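Local structure of chorismate mutase and shikimate 5-dehydrogenase fusion protein (Clostridium acetobutylicum, 3FBT) at residues 199-204 with 227-232. The protein probably catalyses the reversible NADPH-linked reduction of 3-dehydroshikimate to shikimate through the dehydrogenase portion of a chorismate mutase fusion. Numbering follows the deposited sequence.
Sequences VDKEVV and RESGVK
Lys201, on the short helix 201-204, lies against Glu228 and Ser229 mainly with its methylenes, an example of how a lysine can pack through its aliphatic chain while its ammonium stays apart from an opposite charge. CG stands anti to the backbone N (chi1 173°), which brings it 3.5 Å from Ser229 OG, and the chain runs nearly straight as far as CE; the placing of its end is uncertain, because CE sits too close to that hydroxyl. The Glu228 side chain crosses it at about a right angle, with OE2 3.6 Å from Lys201 CD. The charged ends do not pair: Lys201 NZ and Glu228 OE2 remain 4.7 Å apart, so any attraction is probably long-range. Ser229 OG is hydrogen-bonded to the carbonyl O of Tyr225 in helix 221-228. Both segments belong to the Rossmann-type NADP-binding domain, on connections between neighbouring parallel strands: helix 201-204 precedes strand 209-212, and the turn after helix 221-228 leads to the outermost strand 232-234. That turn is a Schellman motif, in which Gly230 takes positive phi (85°) and two bonds reach back into the last turn, one of them from Gly230 N to Arg227 O (3.0 Å). The buried Val204 and Val231 also meet, Val231 CG2 lying 3.8 Å from Val204 O, while the Val204 side chain packs on Tyr225 and Ala226.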
loop_
_atom_site.group_PDB
_atom_site.type_symbol
_atom_site.label_atom_id
_atom_site.label_comp_id
_atom_site.label_asym_id
_atom_site.label_seq_id
_atom_site.Cartn_x
_atom_site.Cartn_y
_atom_site.Cartn_z
ATOM N N VAL A 199 19.550 33.191 -13.754
ATOM C CA VAL A 199 20.176 34.536 -13.845
ATOM C C VAL A 199 21.639 34.500 -14.324
ATOM O O VAL A 199 22.274 33.427 -14.362
ATOM C CB VAL A 199 20.072 35.329 -12.499
ATOM C CG1 VAL A 199 18.617 35.532 -12.069
ATOM C CG2 VAL A 199 20.752 34.621 -11.430
ATOM N N ASP A 200 22.193 35.657 -14.720
ATOM C CA ASP A 200 23.606 35.667 -15.143
ATOM C C ASP A 200 24.509 35.668 -13.918
ATOM O O ASP A 200 24.081 36.056 -12.824
ATOM C CB ASP A 200 23.957 36.894 -15.996
ATOM C CG ASP A 200 23.165 36.973 -17.295
ATOM O OD1 ASP A 200 23.256 36.017 -18.101
ATOM O OD2 ASP A 200 22.453 38.008 -17.515
ATOM N N LYS A 201 25.758 35.252 -14.109
ATOM C CA LYS A 201 26.756 35.194 -13.003
ATOM C C LYS A 201 27.038 36.534 -12.381
ATOM O O LYS A 201 27.301 36.681 -11.174
ATOM C CB LYS A 201 28.084 34.663 -13.511
ATOM C CG LYS A 201 29.150 34.755 -12.440
ATOM C CD LYS A 201 30.395 34.016 -12.831
ATOM C CE LYS A 201 31.519 34.376 -11.863
ATOM N NZ LYS A 201 32.153 35.727 -12.155
ATOM N N GLU A 202 26.995 37.545 -13.225
ATOM C CA GLU A 202 27.076 38.936 -12.758
ATOM C C GLU A 202 25.956 39.245 -11.797
ATOM O O GLU A 202 26.058 40.158 -10.947
ATOM C CB GLU A 202 26.954 39.828 -13.994
ATOM C CG GLU A 202 26.242 39.046 -15.078
ATOM C CD GLU A 202 25.934 39.861 -16.260
ATOM O OE1 GLU A 202 26.713 40.810 -16.514
ATOM O OE2 GLU A 202 24.913 39.560 -16.939
ATOM N N VAL A 203 24.819 38.553 -11.939
ATOM C CA VAL A 203 23.768 38.788 -10.935
ATOM C C VAL A 203 24.086 38.026 -9.678
ATOM O O VAL A 203 24.017 38.552 -8.544
ATOM C CB VAL A 203 22.341 38.497 -11.429
ATOM C CG1 VAL A 203 21.401 38.673 -10.289
ATOM C CG2 VAL A 203 21.964 39.460 -12.628
ATOM N N VAL A 204 24.453 36.781 -9.872
ATOM C CA VAL A 204 24.787 35.962 -8.751
ATOM C C VAL A 204 25.818 36.713 -7.932
ATOM O O VAL A 204 25.745 36.726 -6.712
ATOM C CB VAL A 204 25.384 34.641 -9.211
ATOM C CG1 VAL A 204 25.700 33.717 -8.017
ATOM C CG2 VAL A 204 24.484 33.974 -10.234
ATOM N N ARG A 227 30.038 29.780 -7.209
ATOM C CA ARG A 227 31.354 29.286 -6.738
ATOM C C ARG A 227 32.453 30.223 -7.222
ATOM O O ARG A 227 33.132 30.901 -6.437
ATOM C CB ARG A 227 31.623 27.843 -7.210
ATOM C CG ARG A 227 33.050 27.346 -6.885
ATOM C CD ARG A 227 33.178 25.835 -7.005
ATOM N NE ARG A 227 32.573 25.304 -8.210
ATOM C CZ ARG A 227 33.072 25.466 -9.419
ATOM N NH1 ARG A 227 34.185 26.182 -9.579
ATOM N NH2 ARG A 227 32.459 24.938 -10.471
ATOM N N GLU A 228 32.593 30.266 -8.533
ATOM C CA GLU A 228 33.430 31.250 -9.199
ATOM C C GLU A 228 33.439 32.674 -8.606
ATOM O O GLU A 228 34.455 33.354 -8.718
ATOM C CB GLU A 228 33.021 31.319 -10.647
ATOM C CG GLU A 228 32.831 29.965 -11.245
ATOM C CD GLU A 228 32.695 30.025 -12.750
ATOM O OE1 GLU A 228 32.872 28.986 -13.417
ATOM O OE2 GLU A 228 32.428 31.128 -13.272
ATOM N N SER A 229 32.348 33.142 -7.997
ATOM C CA SER A 229 32.289 34.546 -7.529
ATOM C C SER A 229 32.526 34.753 -6.030
ATOM O O SER A 229 32.452 35.883 -5.492
ATOM C CB SER A 229 30.953 35.207 -7.924
ATOM O OG SER A 229 30.700 35.108 -9.317
ATOM N N GLY A 230 32.797 33.667 -5.336
ATOM C CA GLY A 230 33.066 33.751 -3.918
ATOM C C GLY A 230 31.831 33.747 -3.076
ATOM O O GLY A 230 31.905 34.015 -1.872
ATOM N N VAL A 231 30.684 33.414 -3.676
ATOM C CA VAL A 231 29.400 33.410 -2.932
ATOM C C VAL A 231 29.100 32.025 -2.315
ATOM O O VAL A 231 29.167 31.021 -3.019
ATOM C CB VAL A 231 28.146 33.852 -3.837
ATOM C CG1 VAL A 231 26.929 34.140 -2.957
ATOM C CG2 VAL A 231 28.463 35.064 -4.684
ATOM N N LYS A 232 28.773 31.975 -1.025
ATOM C CA LYS A 232 28.396 30.686 -0.425
ATOM C C LYS A 232 27.272 30.023 -1.222
ATOM O O LYS A 232 26.230 30.651 -1.535
ATOM C CB LYS A 232 27.941 30.838 1.018
ATOM C CG LYS A 232 27.377 29.495 1.537
ATOM C CD LYS A 232 27.331 29.385 3.025
ATOM C CE LYS A 232 26.777 30.640 3.652
ATOM N NZ LYS A 232 27.002 30.576 5.147
#